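Local coordinates for protein chinitase A (Streptomyces coelicolor, PDB 3EBV) that probably hydrolyses chitin as an endochitinase, through this glycosyl hydrolase family 18 catalytic domain of a longer protein, at residues A[102-105]-A[106-110]; A[275-278]-A[279-283]. All coordinates share one frame; numbering follows the deposited sequence.

Contact 1 (A[102-105]-A[106-110]); sequences NSVY and SVMRE
Y105 and R109, one turn apart on helix 94-111, make the main side-chain contact of this segment. CG of R109 comes over one face of the Y105 ring, 3.8 Å from the ring centroid and offset toward the rim, a CH-pi contact. The arginine chain then continues alongside the tyrosine, its CD 3.6 Å from Y105 OH. The two side chains run the same way, and the guanidinium lies nearly parallel to the ring, 10° between the planes, without stacking on it. With CG anti to the backbone N (chi1 -173°), Y105 places its ring beside R109, whose own chain folds at chi2 and chi3 to stay next to it.

Among the buried residues the apolar contact is between V104 and M108, a selenomethionine. V104 CG1 touches SE of M108 at 4.0 Å, where the selenomethionine chain, extended at chi2, bends at chi3 (54°). CG of M108 also lies 3.2 Å from V104 O.

The backbone adds four consecutive i to i+4 hydrogen bonds. The shortest are M108 N to V104 O and R109 N to Y105 O, each 2.9 Å, and they join the same residue pairs, V104-M108 and Y105-R109, whose side chains meet.

Helix 94-111 is the crossover of a beta-alpha-beta unit between the parallel strands 77-84 and 115-120. V104 and Y105 both rest on L136 of helix 126-140, where Y105 also meets K139 and A140. On other flanks V107 packs against F49 and F113, and M108 reaches M144.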
# COMPACT_ATOMS: atom_id res chain seq x y z
N ASN A 102 -9.04 17.48 -6.51
CA ASN A 102 -10.14 17.50 -7.49
C ASN A 102 -10.12 16.29 -8.43
O ASN A 102 -11.15 15.65 -8.66
CB ASN A 102 -10.09 18.78 -8.32
CG ASN A 102 -10.60 20.00 -7.56
OD1 ASN A 102 -11.31 19.86 -6.57
ND2 ASN A 102 -10.24 21.20 -8.02
N SER A 103 -8.93 15.99 -8.95
CA SER A 103 -8.82 14.93 -9.96
C SER A 103 -8.95 13.54 -9.33
O SER A 103 -9.59 12.67 -9.88
CB SER A 103 -7.56 15.08 -10.79
OG SER A 103 -6.40 14.96 -9.96
N VAL A 104 -8.32 13.33 -8.17
CA VAL A 104 -8.51 12.05 -7.50
C VAL A 104 -9.98 11.80 -7.15
O VAL A 104 -10.49 10.69 -7.35
CB VAL A 104 -7.58 11.92 -6.22
CG1 VAL A 104 -7.95 10.66 -5.41
CG2 VAL A 104 -6.12 11.90 -6.66
N TYR A 105 -10.68 12.83 -6.65
CA TYR A 105 -12.07 12.63 -6.30
C TYR A 105 -12.93 12.35 -7.57
O TYR A 105 -13.80 11.50 -7.53
CB TYR A 105 -12.59 13.85 -5.54
CG TYR A 105 -13.98 13.63 -5.02
CD1 TYR A 105 -14.25 12.65 -4.06
CD2 TYR A 105 -15.04 14.40 -5.50
CE1 TYR A 105 -15.52 12.47 -3.58
CE2 TYR A 105 -16.31 14.21 -5.02
CZ TYR A 105 -16.56 13.26 -4.08
OH TYR A 105 -17.84 13.08 -3.60
N SER A 106 -12.60 13.02 -8.67
CA SER A 106 -13.29 12.79 -9.95
C SER A 106 -13.10 11.33 -10.38
O SER A 106 -14.05 10.67 -10.81
CB SER A 106 -12.75 13.73 -11.02
OG SER A 106 -13.43 13.51 -12.26
N VAL A 107 -11.87 10.82 -10.23
CA VAL A 107 -11.59 9.41 -10.60
C VAL A 107 -12.33 8.45 -9.68
O VAL A 107 -12.92 7.43 -10.11
CB VAL A 107 -10.06 9.14 -10.57
CG1 VAL A 107 -9.73 7.64 -10.63
CG2 VAL A 107 -9.39 9.88 -11.71
N MSE A 108 -12.32 8.76 -8.39
CA MSE A 108 -13.04 7.94 -7.44
C MSE A 108 -14.54 7.85 -7.77
O MSE A 108 -15.10 6.76 -7.80
CB MSE A 108 -12.85 8.48 -6.02
CG MSE A 108 -11.45 8.24 -5.47
SE MSE A 108 -11.25 9.21 -3.73
CE MSE A 108 -12.77 8.50 -2.76
N ARG A 109 -15.15 8.99 -8.05
CA ARG A 109 -16.58 9.02 -8.34
C ARG A 109 -16.90 8.34 -9.68
O ARG A 109 -17.91 7.66 -9.75
CB ARG A 109 -17.06 10.46 -8.37
CG ARG A 109 -17.04 11.11 -7.01
CD ARG A 109 -18.03 10.49 -6.06
NE ARG A 109 -19.40 10.89 -6.43
CZ ARG A 109 -20.51 10.45 -5.84
NH1 ARG A 109 -20.46 9.59 -4.83
NH2 ARG A 109 -21.69 10.90 -6.28
N GLU A 110 -16.04 8.51 -10.67
CA GLU A 110 -16.27 7.87 -11.98
C GLU A 110 -16.26 6.35 -11.92
O GLU A 110 -17.10 5.70 -12.55
CB GLU A 110 -15.26 8.34 -13.02
CG GLU A 110 -15.36 7.56 -14.36
CD GLU A 110 -16.64 7.82 -15.14
OE1 GLU A 110 -17.40 8.76 -14.79
OE2 GLU A 110 -16.89 7.07 -16.13

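Contact 2 (A[275-278]-A[279-283]); sequences WDAT and AGNAW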
# COMPACT_ATOMS: atom_id res chain seq x y z
N TRP A 275 1.70 -10.97 -9.86
CA TRP A 275 2.84 -11.83 -9.59
C TRP A 275 2.46 -12.94 -8.61
O TRP A 275 2.95 -14.08 -8.74
CB TRP A 275 4.02 -11.02 -9.05
CG TRP A 275 4.69 -10.15 -10.06
CD1 TRP A 275 4.85 -8.80 -9.99
CD2 TRP A 275 5.30 -10.57 -11.28
NE1 TRP A 275 5.55 -8.34 -11.09
CE2 TRP A 275 5.83 -9.40 -11.91
CE3 TRP A 275 5.50 -11.82 -11.90
CZ2 TRP A 275 6.51 -9.44 -13.16
CZ3 TRP A 275 6.16 -11.86 -13.16
CH2 TRP A 275 6.67 -10.67 -13.75
N ASP A 276 1.55 -12.67 -7.67
CA ASP A 276 1.07 -13.73 -6.75
C ASP A 276 0.46 -14.89 -7.58
O ASP A 276 0.76 -16.07 -7.34
CB ASP A 276 0.06 -13.08 -5.77
CG ASP A 276 -0.52 -14.01 -4.68
OD1 ASP A 276 0.20 -14.88 -4.15
OD2 ASP A 276 -1.73 -13.75 -4.39
N ALA A 277 -0.34 -14.53 -8.58
CA ALA A 277 -1.03 -15.53 -9.45
C ALA A 277 -0.01 -16.32 -10.26
O ALA A 277 -0.15 -17.56 -10.39
CB ALA A 277 -2.00 -14.83 -10.36
N THR A 278 1.00 -15.63 -10.82
CA THR A 278 2.07 -16.35 -11.52
C THR A 278 2.70 -17.40 -10.62
O THR A 278 3.09 -18.51 -11.06
CB THR A 278 3.10 -15.35 -12.07
OG1 THR A 278 2.47 -14.65 -13.16
CG2 THR A 278 4.39 -16.06 -12.53
N ALA A 279 2.79 -17.07 -9.31
CA ALA A 279 3.40 -17.97 -8.32
C ALA A 279 2.35 -18.82 -7.59
O ALA A 279 2.57 -19.22 -6.44
CB ALA A 279 4.26 -17.15 -7.29
N GLY A 280 1.21 -19.10 -8.22
CA GLY A 280 0.24 -20.08 -7.69
C GLY A 280 -0.53 -19.62 -6.47
O GLY A 280 -1.12 -20.44 -5.75
N ASN A 281 -0.52 -18.30 -6.25
CA ASN A 281 -1.20 -17.69 -5.07
C ASN A 281 -0.60 -18.20 -3.75
O ASN A 281 -1.31 -18.18 -2.72
CB ASN A 281 -2.71 -17.88 -5.12
CG ASN A 281 -3.32 -17.17 -6.31
OD1 ASN A 281 -2.83 -16.12 -6.73
ND2 ASN A 281 -4.42 -17.72 -6.83
N ALA A 282 0.64 -18.68 -3.77
CA ALA A 282 1.26 -19.19 -2.54
C ALA A 282 1.34 -18.08 -1.48
O ALA A 282 1.02 -18.32 -0.29
CB ALA A 282 2.64 -19.73 -2.83
N TRP A 283 1.70 -16.88 -1.89
CA TRP A 283 1.89 -15.80 -0.90
C TRP A 283 0.54 -15.46 -0.26
O TRP A 283 0.42 -15.44 0.99
CB TRP A 283 2.55 -14.58 -1.57
CG TRP A 283 3.09 -13.53 -0.62
CD1 TRP A 283 4.39 -13.37 -0.24
CD2 TRP A 283 2.33 -12.48 0.01
NE1 TRP A 283 4.50 -12.28 0.63
CE2 TRP A 283 3.26 -11.72 0.81
CE3 TRP A 283 0.97 -12.13 0.04
CZ2 TRP A 283 2.86 -10.61 1.57
CZ3 TRP A 283 0.57 -11.01 0.78
CH2 TRP A 283 1.51 -10.29 1.56
O HOH W 1 2.45 -16.31 -4.62
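A Schellman motif ends helix 273-278, and the chain turns through it straight into helix 282-292. N281 N donates to D276 O at 2.8 Å, and G280 N donates to A277 O at 3.0 Å; both donors stand above the plane of the carbonyl they bind. G280 is the C-prime residue with positive phi (72°), and A279 to A282 form a type I' turn. The last regular helical bond runs from A279 N to W275 O.

The D276 side chain bridges the two helices. A trans chi1 (-178°) swings its carboxylate toward N281 and W283, and OD1 of D276 lies 3.3 Å from N281 CA. The same OD1 accepts a hydrogen bond from a water at 2.7 Å, and that water accepts one from W283 N at 2.9 Å, linking the first helix to the opening turn of the second. OD2 is held by S284 and Y30. A leucine in place of D276 would probably leave the water, S284 and Y30 without this acceptor and weaken the tie between the helices. N281 crosses the aspartate at about a right angle and brings its OD1 to 3.3 Å from A277 CA.

W283 packs on strands 6-12 and 267-271, through V7, A268 and T270, whereas W275 lies against Q12 of strand 6-12 and nearby loop residues, including A229.

In the fold
The two contacts lie on different sides of a single TIM-barrel domain, their centres 31 Å apart and their nearest atoms about 22 Å apart. Contact 1 comes first along the chain, within helix 94-111 between strands 77-84 and 115-120. Contact 2 follows much later, after strand 267-271, which pairs with strand 6-12 and so closes the ring of parallel strands. The shared sheet is their structural connection, since they do not touch. One belongs to a crossover helix between neighbouring parallel strands, the other to the junction of the last two helices, consistent with the family 18 fold.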